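Local atomic coordinates of UV damage endonuclease (Sulfolobus acidocaldarius, PDB entry 3TC3), a protein that probably acts as a manganese-binding endonuclease that cleaves DNA at UV-damaged sites and so helps to start excision repair. Residues Lys158-Val163 against Val193-Asp198; Pro216-Asn221 against Arg247-Tyr252; Ser44-Glu49 against Pro90-Asn95. One frame throughout, in Å; residues are numbered along the deposited sequence.

Overall arrangement
Contacts 1 and 2 lie in the closed eight-stranded parallel barrel and supply Glu195, Asp220 and Asp251 to one manganese site. Contact 3 comes first along the sequence, followed by contact 1 and then contact 2. In the shared sheet, strands 192-195 and 217-220 are neighbours joined through Ile194 O and Ile218 N. The centres of contacts 1 and 2 lie about 9 Å apart, and Gln160 of contact 1 is bonded to Asp251 of contact 2. Contact 3 sits at the surface, its centre about 29 Å from that of contact 1 and 34 Å from that of contact 2, where it packs the start of helix 48-71 against the 90-95 loop.

Contact 1 (Lys158-Val163 against Val193-Asp198); sequences KIQIHV and VIENDD. With MN (manganese (II) ion), chain C.
Ile159 and Ile161 hydrogen-bond through their backbones to Val193 and Glu195 where two neighbouring strands of the TIM barrel run side by side, residues 158-162 at 38° to residues 193-195. The backbone ladder is parallel: Val193 N donates to Ile159 O at 2.9 Å, Ile161 N returns the bond to Val193 O, and Glu195 N reaches Ile161 O at 3.0 Å.

Apolar contacts flank the ladder. The two methyls of Val193 part company, CG2 resting on Gln160 CB at 3.4 Å and CG1 lying against the aliphatic chain of Lys158. The Ile161 and Ile194 side chains point to the other side of the sheet, toward the helices 133-153 and 203-213.

Polar contacts serve the metal. Glu195 extends fully, CG anti to the backbone N (chi1 177°), which carries OE2 to manganese at 2.2 Å; Asp220 and Glu288 bind the same ion. The second oxygen, OE1, can accept from a water that also binds manganese, and it takes a bond from Gln160 NE2 at 3.2 Å. The amide meets the carboxylate from above its plane, while OE1 lies nearly in the amide plane. Gln160 NE2 also bonds Asp251, so one amide group serves two carboxylates of the metal site, Glu195 and Asp251.

The His162 ring lies alongside the Glu195 side chain, with Glu195 O in the ring plane beside CD2. Over one face of the same ring, Asp197 CB makes a CH-pi contact, 4.1 Å from the ring centroid.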
loop_
_atom_site.group_PDB
_atom_site.type_symbol
_atom_site.label_atom_id
_atom_site.label_comp_id
_atom_site.label_asym_id
_atom_site.label_seq_id
_atom_site.Cartn_x
_atom_site.Cartn_y
_atom_site.Cartn_z
ATOM N N LYS A 158 1.000 5.093 -5.541
ATOM C CA LYS A 158 -0.203 5.349 -4.709
ATOM C C LYS A 158 0.084 5.221 -3.235
ATOM O O LYS A 158 0.822 4.318 -2.830
ATOM C CB LYS A 158 -1.339 4.389 -5.089
ATOM C CG LYS A 158 -1.826 4.571 -6.600
ATOM C CD LYS A 158 -2.341 5.918 -6.882
ATOM C CE LYS A 158 -2.967 5.939 -8.323
ATOM N NZ LYS A 158 -3.212 7.353 -8.621
ATOM N N ILE A 159 -0.647 5.985 -2.435
ATOM C CA ILE A 159 -0.563 5.908 -0.962
ATOM C C ILE A 159 -1.911 5.491 -0.544
ATOM O O ILE A 159 -2.894 6.248 -0.712
ATOM C CB ILE A 159 -0.197 7.329 -0.339
ATOM C CG1 ILE A 159 1.153 7.790 -0.882
ATOM C CG2 ILE A 159 -0.206 7.184 1.168
ATOM C CD1 ILE A 159 1.377 9.350 -0.565
ATOM N N GLN A 160 -2.006 4.284 0.024
ATOM C CA GLN A 160 -3.331 3.695 0.346
ATOM C C GLN A 160 -3.557 3.853 1.855
ATOM O O GLN A 160 -2.701 3.492 2.756
ATOM C CB GLN A 160 -3.364 2.212 -0.064
ATOM C CG GLN A 160 -2.493 1.333 0.623
ATOM C CD GLN A 160 -2.575 -0.037 -0.090
ATOM O OE1 GLN A 160 -1.790 -0.238 -1.043
ATOM N NE2 GLN A 160 -3.599 -0.891 0.245
ATOM N N ILE A 161 -4.789 4.280 2.158
ATOM C CA ILE A 161 -5.198 4.338 3.557
ATOM C C ILE A 161 -6.624 3.798 3.792
ATOM O O ILE A 161 -7.330 3.648 2.839
ATOM C CB ILE A 161 -5.174 5.776 4.129
ATOM C CG1 ILE A 161 -6.126 6.666 3.335
ATOM C CG2 ILE A 161 -3.704 6.281 4.095
ATOM C CD1 ILE A 161 -6.297 8.151 4.017
ATOM N N HIS A 162 -6.917 3.395 5.045
ATOM C CA HIS A 162 -8.311 3.135 5.411
ATOM C C HIS A 162 -9.009 4.443 5.676
ATOM O O HIS A 162 -8.419 5.551 5.821
ATOM C CB HIS A 162 -8.292 2.271 6.654
ATOM C CG HIS A 162 -7.896 0.880 6.372
ATOM N ND1 HIS A 162 -6.936 0.248 7.059
ATOM C CD2 HIS A 162 -8.347 -0.015 5.404
ATOM C CE1 HIS A 162 -6.823 -1.035 6.597
ATOM N NE2 HIS A 162 -7.680 -1.190 5.583
ATOM N N VAL A 163 -10.353 4.393 5.745
ATOM C CA VAL A 163 -11.110 5.591 5.984
ATOM C C VAL A 163 -10.763 6.174 7.370
ATOM O O VAL A 163 -10.724 7.401 7.571
ATOM C CB VAL A 163 -12.646 5.348 5.773
ATOM C CG1 VAL A 163 -13.352 6.575 6.150
ATOM C CG2 VAL A 163 -12.870 5.064 4.323
ATOM N N VAL A 193 -5.298 6.710 -2.235
ATOM C CA VAL A 193 -6.326 5.742 -2.569
ATOM C C VAL A 193 -6.870 5.158 -1.247
ATOM O O VAL A 193 -6.194 5.243 -0.212
ATOM C CB VAL A 193 -5.839 4.597 -3.524
ATOM C CG1 VAL A 193 -5.250 5.189 -4.803
ATOM C CG2 VAL A 193 -4.825 3.721 -2.767
ATOM N N ILE A 194 -8.138 4.744 -1.241
ATOM C CA ILE A 194 -8.709 4.255 0.009
ATOM C C ILE A 194 -9.083 2.780 -0.156
ATOM O O ILE A 194 -9.486 2.351 -1.195
ATOM C CB ILE A 194 -9.962 5.078 0.456
ATOM C CG1 ILE A 194 -11.000 5.107 -0.625
ATOM C CG2 ILE A 194 -9.578 6.496 0.957
ATOM C CD1 ILE A 194 -12.374 5.781 -0.141
ATOM N N GLU A 195 -9.053 2.039 0.927
ATOM C CA GLU A 195 -9.334 0.619 0.870
ATOM C C GLU A 195 -10.433 0.302 1.902
ATOM O O GLU A 195 -10.584 0.916 2.983
ATOM C CB GLU A 195 -8.048 -0.059 1.366
ATOM C CG GLU A 195 -8.063 -1.594 1.490
ATOM C CD GLU A 195 -6.872 -2.136 2.290
ATOM O OE1 GLU A 195 -5.852 -1.464 2.425
ATOM O OE2 GLU A 195 -6.950 -3.280 2.763
ATOM N N ASN A 196 -11.241 -0.689 1.550
ATOM C CA ASN A 196 -12.244 -1.143 2.448
ATOM C C ASN A 196 -11.605 -1.903 3.618
ATOM O O ASN A 196 -10.591 -2.599 3.414
ATOM C CB ASN A 196 -13.291 -1.995 1.689
ATOM C CG ASN A 196 -12.687 -3.229 0.994
ATOM O OD1 ASN A 196 -11.798 -3.052 0.169
ATOM N ND2 ASN A 196 -13.113 -4.449 1.382
ATOM N N ASP A 197 -12.229 -1.787 4.771
ATOM C CA ASP A 197 -11.767 -2.605 5.933
ATOM C C ASP A 197 -12.746 -3.670 6.359
ATOM O O ASP A 197 -13.873 -3.705 5.838
ATOM C CB ASP A 197 -11.284 -1.648 7.037
ATOM C CG ASP A 197 -12.443 -0.938 7.721
ATOM O OD1 ASP A 197 -13.082 -1.569 8.619
ATOM O OD2 ASP A 197 -12.760 0.240 7.439
ATOM N N ASP A 198 -12.380 -4.473 7.407
ATOM C CA ASP A 198 -13.250 -5.580 7.733
ATOM C C ASP A 198 -14.130 -5.313 8.928
ATOM O O ASP A 198 -14.891 -6.179 9.368
ATOM C CB ASP A 198 -12.396 -6.854 7.921
ATOM C CG ASP A 198 -11.357 -6.734 9.024
ATOM O OD1 ASP A 198 -11.038 -5.665 9.530
ATOM O OD2 ASP A 198 -10.785 -7.794 9.379
HETATM MN MN MN C . -5.573 -4.987 2.439
HETATM O O HOH W 1 -11.424 1.684 5.507
HETATM O O HOH W 2 -4.035 -3.411 3.368
#

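Contact 2 (Pro216-Asn221 against Arg247-Tyr252); sequences PVIFDN and RPMIDY. With MN (manganese (II) ion), chain C.
Asp220 and Asp251, bridged partners on adjacent parallel strands, belong to the manganese site of the TIM barrel. Asp220 OD2 binds the ion at 1.9 Å, whereas Asp251 OD2 stands at a long 2.8 Å. With CG of Asp220 anti to its own N (chi1 -177°), the carboxylate can divide its work: OD2 goes to the metal while OD1 caps His223 N at the start of helix 221-226. The two carboxylate planes are nearly perpendicular, and Asp220 OD2 comes 3.4 Å from Asp251 CB. Asp251 is itself positioned by a second shell, through a salt bridge from Arg78 to OD1 and a bond from Gln160 to OD2.

Backbone bonds set this register. Asp251 N donates to Phe219 O at 2.9 Å, and Asn221 N donates to Asp251 O at 3.1 Å, lying nearly in line with that C=O. Ile218 CG2 packs on Asp251 CG at 3.7 Å. At the first turn of helix 221-226, the Asn221 amide lies at only 21° to the Tyr252 ring plane, ND2 being 3.5 Å from CD2, and OD1 accepts from Ser253 N. Replacing Asn221 with an alanine would probably leave Ser253 N without this acceptor and open a gap beside the Tyr252 ring.

Around the pair, Phe219 packs on helix 233-241, Ile250 and Asn221 meet Phe276 of helix 270-279, and strand 283-287 continues the sheet beside strand 249-252.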
loop_
_atom_site.group_PDB
_atom_site.type_symbol
_atom_site.label_atom_id
_atom_site.label_comp_id
_atom_site.label_asym_id
_atom_site.label_seq_id
_atom_site.Cartn_x
_atom_site.Cartn_y
_atom_site.Cartn_z
ATOM N N PRO A 216 -9.476 6.890 -5.994
ATOM C CA PRO A 216 -9.656 5.414 -6.327
ATOM C C PRO A 216 -9.746 4.538 -5.120
ATOM O O PRO A 216 -9.203 4.833 -4.033
ATOM C CB PRO A 216 -8.413 5.100 -7.165
ATOM C CG PRO A 216 -7.838 6.516 -7.558
ATOM C CD PRO A 216 -8.119 7.388 -6.383
ATOM N N VAL A 217 -10.517 3.481 -5.257
ATOM C CA VAL A 217 -10.695 2.487 -4.242
ATOM C C VAL A 217 -9.889 1.225 -4.527
ATOM O O VAL A 217 -10.034 0.624 -5.591
ATOM C CB VAL A 217 -12.200 2.138 -4.107
ATOM C CG1 VAL A 217 -12.458 1.066 -2.961
ATOM C CG2 VAL A 217 -13.019 3.447 -3.852
ATOM N N ILE A 218 -9.072 0.883 -3.556
ATOM C CA ILE A 218 -8.420 -0.461 -3.591
ATOM C C ILE A 218 -9.354 -1.471 -2.952
ATOM O O ILE A 218 -9.713 -1.336 -1.757
ATOM C CB ILE A 218 -7.098 -0.453 -2.772
ATOM C CG1 ILE A 218 -6.077 0.374 -3.479
ATOM C CG2 ILE A 218 -6.533 -1.948 -2.639
ATOM C CD1 ILE A 218 -4.656 0.280 -2.898
ATOM N N PHE A 219 -9.693 -2.502 -3.721
ATOM C CA PHE A 219 -10.476 -3.632 -3.186
ATOM C C PHE A 219 -9.646 -4.669 -2.462
ATOM O O PHE A 219 -8.686 -5.147 -3.005
ATOM C CB PHE A 219 -11.120 -4.321 -4.414
ATOM C CG PHE A 219 -11.973 -5.505 -4.079
ATOM C CD1 PHE A 219 -13.246 -5.342 -3.475
ATOM C CD2 PHE A 219 -11.491 -6.801 -4.290
ATOM C CE1 PHE A 219 -14.014 -6.430 -3.217
ATOM C CE2 PHE A 219 -12.276 -7.899 -3.985
ATOM C CZ PHE A 219 -13.564 -7.714 -3.425
ATOM N N ASP A 220 -10.002 -4.958 -1.246
ATOM C CA ASP A 220 -9.356 -5.989 -0.444
ATOM C C ASP A 220 -10.335 -7.120 -0.337
ATOM O O ASP A 220 -11.403 -6.947 0.199
ATOM C CB ASP A 220 -9.017 -5.439 0.887
ATOM C CG ASP A 220 -8.286 -6.461 1.677
ATOM O OD1 ASP A 220 -8.784 -7.528 1.994
ATOM O OD2 ASP A 220 -7.073 -6.143 1.977
ATOM N N ASN A 221 -9.945 -8.258 -0.929
ATOM C CA ASN A 221 -10.925 -9.358 -1.052
ATOM C C ASN A 221 -11.272 -9.980 0.331
ATOM O O ASN A 221 -12.430 -10.291 0.538
ATOM C CB ASN A 221 -10.452 -10.409 -2.005
ATOM C CG ASN A 221 -9.262 -11.158 -1.533
ATOM O OD1 ASN A 221 -8.291 -10.590 -0.981
ATOM N ND2 ASN A 221 -9.301 -12.487 -1.768
ATOM N N ARG A 247 -4.943 1.142 -14.462
ATOM C CA ARG A 247 -5.309 -0.145 -14.019
ATOM C C ARG A 247 -5.522 -0.156 -12.467
ATOM O O ARG A 247 -4.699 0.331 -11.703
ATOM C CB ARG A 247 -4.184 -1.097 -14.389
ATOM C CG ARG A 247 -4.513 -2.501 -14.119
ATOM C CD ARG A 247 -3.313 -3.361 -14.321
ATOM N NE ARG A 247 -3.050 -3.548 -15.726
ATOM C CZ ARG A 247 -2.076 -4.303 -16.187
ATOM N NH1 ARG A 247 -1.251 -4.948 -15.361
ATOM N NH2 ARG A 247 -1.945 -4.420 -17.481
ATOM N N PRO A 248 -6.592 -0.793 -12.007
ATOM C CA PRO A 248 -6.767 -0.882 -10.530
ATOM C C PRO A 248 -5.745 -1.676 -9.821
ATOM O O PRO A 248 -5.127 -2.604 -10.401
ATOM C CB PRO A 248 -8.097 -1.522 -10.349
ATOM C CG PRO A 248 -8.718 -1.585 -11.675
ATOM C CD PRO A 248 -7.690 -1.438 -12.745
ATOM N N MET A 249 -5.537 -1.345 -8.540
ATOM C CA MET A 249 -4.820 -2.219 -7.631
ATOM C C MET A 249 -5.772 -2.924 -6.798
ATOM O O MET A 249 -6.758 -2.328 -6.350
ATOM C CB MET A 249 -3.935 -1.412 -6.741
ATOM C CG MET A 249 -2.874 -0.567 -7.442
ATOM S SD MET A 249 -1.947 0.493 -6.258
ATOM C CE MET A 249 -0.790 1.240 -7.320
ATOM N N ILE A 250 -5.526 -4.215 -6.506
ATOM C CA ILE A 250 -6.308 -4.937 -5.521
ATOM C C ILE A 250 -5.383 -5.539 -4.472
ATOM O O ILE A 250 -4.206 -5.860 -4.755
ATOM C CB ILE A 250 -7.229 -6.013 -6.073
ATOM C CG1 ILE A 250 -6.512 -7.087 -6.763
ATOM C CG2 ILE A 250 -8.197 -5.402 -7.156
ATOM C CD1 ILE A 250 -7.493 -8.106 -7.438
ATOM N N ASP A 251 -5.872 -5.678 -3.256
ATOM C CA ASP A 251 -5.146 -6.378 -2.161
ATOM C C ASP A 251 -5.685 -7.770 -1.980
ATOM O O ASP A 251 -6.917 -7.930 -1.727
ATOM C CB ASP A 251 -5.272 -5.658 -0.837
ATOM C CG ASP A 251 -4.435 -4.368 -0.734
ATOM O OD1 ASP A 251 -3.467 -4.177 -1.425
ATOM O OD2 ASP A 251 -4.716 -3.588 0.189
ATOM N N TYR A 252 -4.853 -8.790 -2.196
ATOM C CA TYR A 252 -5.295 -10.170 -2.105
ATOM C C TYR A 252 -4.798 -10.755 -0.788
ATOM O O TYR A 252 -3.597 -10.790 -0.503
ATOM C CB TYR A 252 -4.771 -11.017 -3.292
ATOM C CG TYR A 252 -5.175 -12.485 -3.108
ATOM C CD1 TYR A 252 -4.342 -13.416 -2.403
ATOM C CD2 TYR A 252 -6.370 -12.965 -3.640
ATOM C CE1 TYR A 252 -4.705 -14.736 -2.240
ATOM C CE2 TYR A 252 -6.711 -14.255 -3.562
ATOM C CZ TYR A 252 -5.934 -15.166 -2.802
ATOM O OH TYR A 252 -6.365 -16.452 -2.714
HETATM MN MN MN C . -5.573 -4.987 2.439
HETATM O O HOH W 2 -4.035 -3.411 3.368
#

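Contact 3 (Ser44-Glu49 against Pro90-Asn95); sequences SSLSEE and PKFHVN
Leu46 reaches across to Lys91 and Phe92, and tracing its side chain outward shows how a single leucine can join two irregular pieces of chain. Its CB points toward the 90-95 loop without coming into close contact. From there CG is thrown anti to the backbone N (chi1 175°), which carries the branch point out toward the loop and leaves the touching to the two methyls. CD1 comes obliquely upon the Phe92 ring, 4.0 Å from CD2 of that ring, the two side chains crossing at about a right angle. CD2, the other fork, lies against the backbone of Lys91, 3.8 Å from its O, and against the root of the lysine side chain at CB; the rest of the lysine bends off elsewhere.

This apolar patch is a surface contact on the TIM barrel, where the start of helix 48-71 meets the loop that runs from strand 76-78 to helix 96-99. Two N-cap residues belong to the segments. Ser47, between Leu46 and Glu48, caps the longer helix through OG to Arg50 N, and Asn95 takes the N-cap position of helix 96-99, with its ND2 bonded to Asp98. Val51 of the longer helix packs against both Leu46 and Phe92, and Leu86 likewise touches both.

Farther along the loop, Val94 turns its two methyls to Glu48: CG2 meets the backbone at CA, 4.0 Å away, and CG1 meets OE1 at the end of the extended glutamate, 3.8 Å away. The same CG2 also sits over one face of the Phe92 ring, 3.9 Å above its plane and displaced toward the rim.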
loop_
_atom_site.group_PDB
_atom_site.type_symbol
_atom_site.label_atom_id
_atom_site.label_comp_id
_atom_site.label_asym_id
_atom_site.label_seq_id
_atom_site.Cartn_x
_atom_site.Cartn_y
_atom_site.Cartn_z
ATOM N N SER A 44 14.260 6.842 20.823
ATOM C CA SER A 44 15.404 7.071 21.700
ATOM C C SER A 44 16.774 7.035 20.985
ATOM O O SER A 44 17.779 7.414 21.582
ATOM C CB SER A 44 15.319 6.050 22.851
ATOM O OG SER A 44 15.592 4.723 22.380
ATOM N N SER A 45 16.811 6.468 19.766
ATOM C CA SER A 45 17.983 6.359 18.903
ATOM C C SER A 45 18.061 7.413 17.817
ATOM O O SER A 45 19.041 7.420 17.013
ATOM C CB SER A 45 17.975 4.998 18.216
ATOM O OG SER A 45 17.916 3.927 19.140
ATOM N N LEU A 46 17.107 8.348 17.806
ATOM C CA LEU A 46 17.084 9.349 16.746
ATOM C C LEU A 46 18.381 10.143 16.663
ATOM O O LEU A 46 18.769 10.850 17.621
ATOM C CB LEU A 46 15.820 10.240 16.858
ATOM C CG LEU A 46 15.641 11.439 15.918
ATOM C CD1 LEU A 46 15.568 10.921 14.456
ATOM C CD2 LEU A 46 14.316 12.144 16.258
ATOM N N SER A 47 19.062 10.099 15.522
ATOM C CA SER A 47 20.095 11.134 15.257
ATOM C C SER A 47 20.235 11.173 13.750
ATOM O O SER A 47 19.784 10.198 13.021
ATOM C CB SER A 47 21.442 10.697 15.878
ATOM O OG SER A 47 22.062 9.715 15.068
ATOM N N GLU A 48 20.780 12.247 13.249
ATOM C CA GLU A 48 21.083 12.284 11.869
ATOM C C GLU A 48 21.907 11.130 11.333
ATOM O O GLU A 48 21.532 10.485 10.339
ATOM C CB GLU A 48 21.589 13.658 11.445
ATOM C CG GLU A 48 22.138 13.611 10.055
ATOM C CD GLU A 48 22.253 14.932 9.385
ATOM O OE1 GLU A 48 21.198 15.563 9.085
ATOM O OE2 GLU A 48 23.415 15.322 9.165
ATOM N N GLU A 49 23.082 10.881 11.919
ATOM C CA GLU A 49 23.867 9.773 11.495
ATOM C C GLU A 49 23.110 8.480 11.440
ATOM O O GLU A 49 23.245 7.797 10.465
ATOM C CB GLU A 49 25.066 9.572 12.423
ATOM C CG GLU A 49 26.217 8.948 11.738
ATOM C CD GLU A 49 27.497 9.162 12.547
ATOM O OE1 GLU A 49 27.778 10.332 12.936
ATOM O OE2 GLU A 49 28.180 8.152 12.811
ATOM N N PRO A 90 7.848 14.827 14.833
ATOM C CA PRO A 90 8.189 16.233 15.124
ATOM C C PRO A 90 9.648 16.577 15.397
ATOM O O PRO A 90 10.092 17.688 15.032
ATOM C CB PRO A 90 7.375 16.533 16.404
ATOM C CG PRO A 90 6.232 15.555 16.339
ATOM C CD PRO A 90 6.792 14.308 15.724
ATOM N N LYS A 91 10.379 15.688 16.063
ATOM C CA LYS A 91 11.785 15.902 16.347
ATOM C C LYS A 91 12.730 15.528 15.195
ATOM O O LYS A 91 13.951 15.756 15.306
ATOM C CB LYS A 91 12.174 15.143 17.647
ATOM C CG LYS A 91 11.546 15.726 18.911
ATOM C CD LYS A 91 12.020 14.896 20.105
ATOM C CE LYS A 91 12.775 15.664 21.160
ATOM N NZ LYS A 91 12.061 16.928 21.476
ATOM N N PHE A 92 12.188 15.042 14.082
ATOM C CA PHE A 92 13.024 14.618 12.993
ATOM C C PHE A 92 13.271 15.829 12.054
ATOM O O PHE A 92 12.319 16.370 11.505
ATOM C CB PHE A 92 12.274 13.469 12.241
ATOM C CG PHE A 92 13.021 12.924 11.067
ATOM C CD1 PHE A 92 13.064 13.648 9.883
ATOM C CD2 PHE A 92 13.563 11.659 11.103
ATOM C CE1 PHE A 92 13.726 13.141 8.765
ATOM C CE2 PHE A 92 14.196 11.095 9.981
ATOM C CZ PHE A 92 14.253 11.809 8.782
ATOM N N HIS A 93 14.551 16.129 11.780
ATOM C CA HIS A 93 14.872 17.204 10.869
ATOM C C HIS A 93 16.020 16.900 9.969
ATOM O O HIS A 93 16.874 17.763 9.733
ATOM C CB HIS A 93 15.231 18.480 11.686
ATOM C CG HIS A 93 14.204 18.825 12.748
ATOM N ND1 HIS A 93 13.001 19.259 12.452
ATOM C CD2 HIS A 93 14.272 18.766 14.135
ATOM C CE1 HIS A 93 12.306 19.468 13.585
ATOM N NE2 HIS A 93 13.083 19.194 14.587
ATOM N N VAL A 94 16.079 15.689 9.439
ATOM C CA VAL A 94 17.194 15.237 8.636
ATOM C C VAL A 94 16.913 15.572 7.163
ATOM O O VAL A 94 15.830 15.295 6.646
ATOM C CB VAL A 94 17.375 13.730 8.795
ATOM C CG1 VAL A 94 18.542 13.176 7.922
ATOM C CG2 VAL A 94 17.577 13.307 10.251
ATOM N N ASN A 95 17.897 16.147 6.469
ATOM C CA ASN A 95 17.665 16.442 5.059
ATOM C C ASN A 95 18.016 15.235 4.182
ATOM O O ASN A 95 19.022 15.204 3.469
ATOM C CB ASN A 95 18.493 17.668 4.619
ATOM C CG ASN A 95 18.153 18.141 3.226
ATOM O OD1 ASN A 95 17.185 17.707 2.597
ATOM N ND2 ASN A 95 18.930 19.134 2.755
#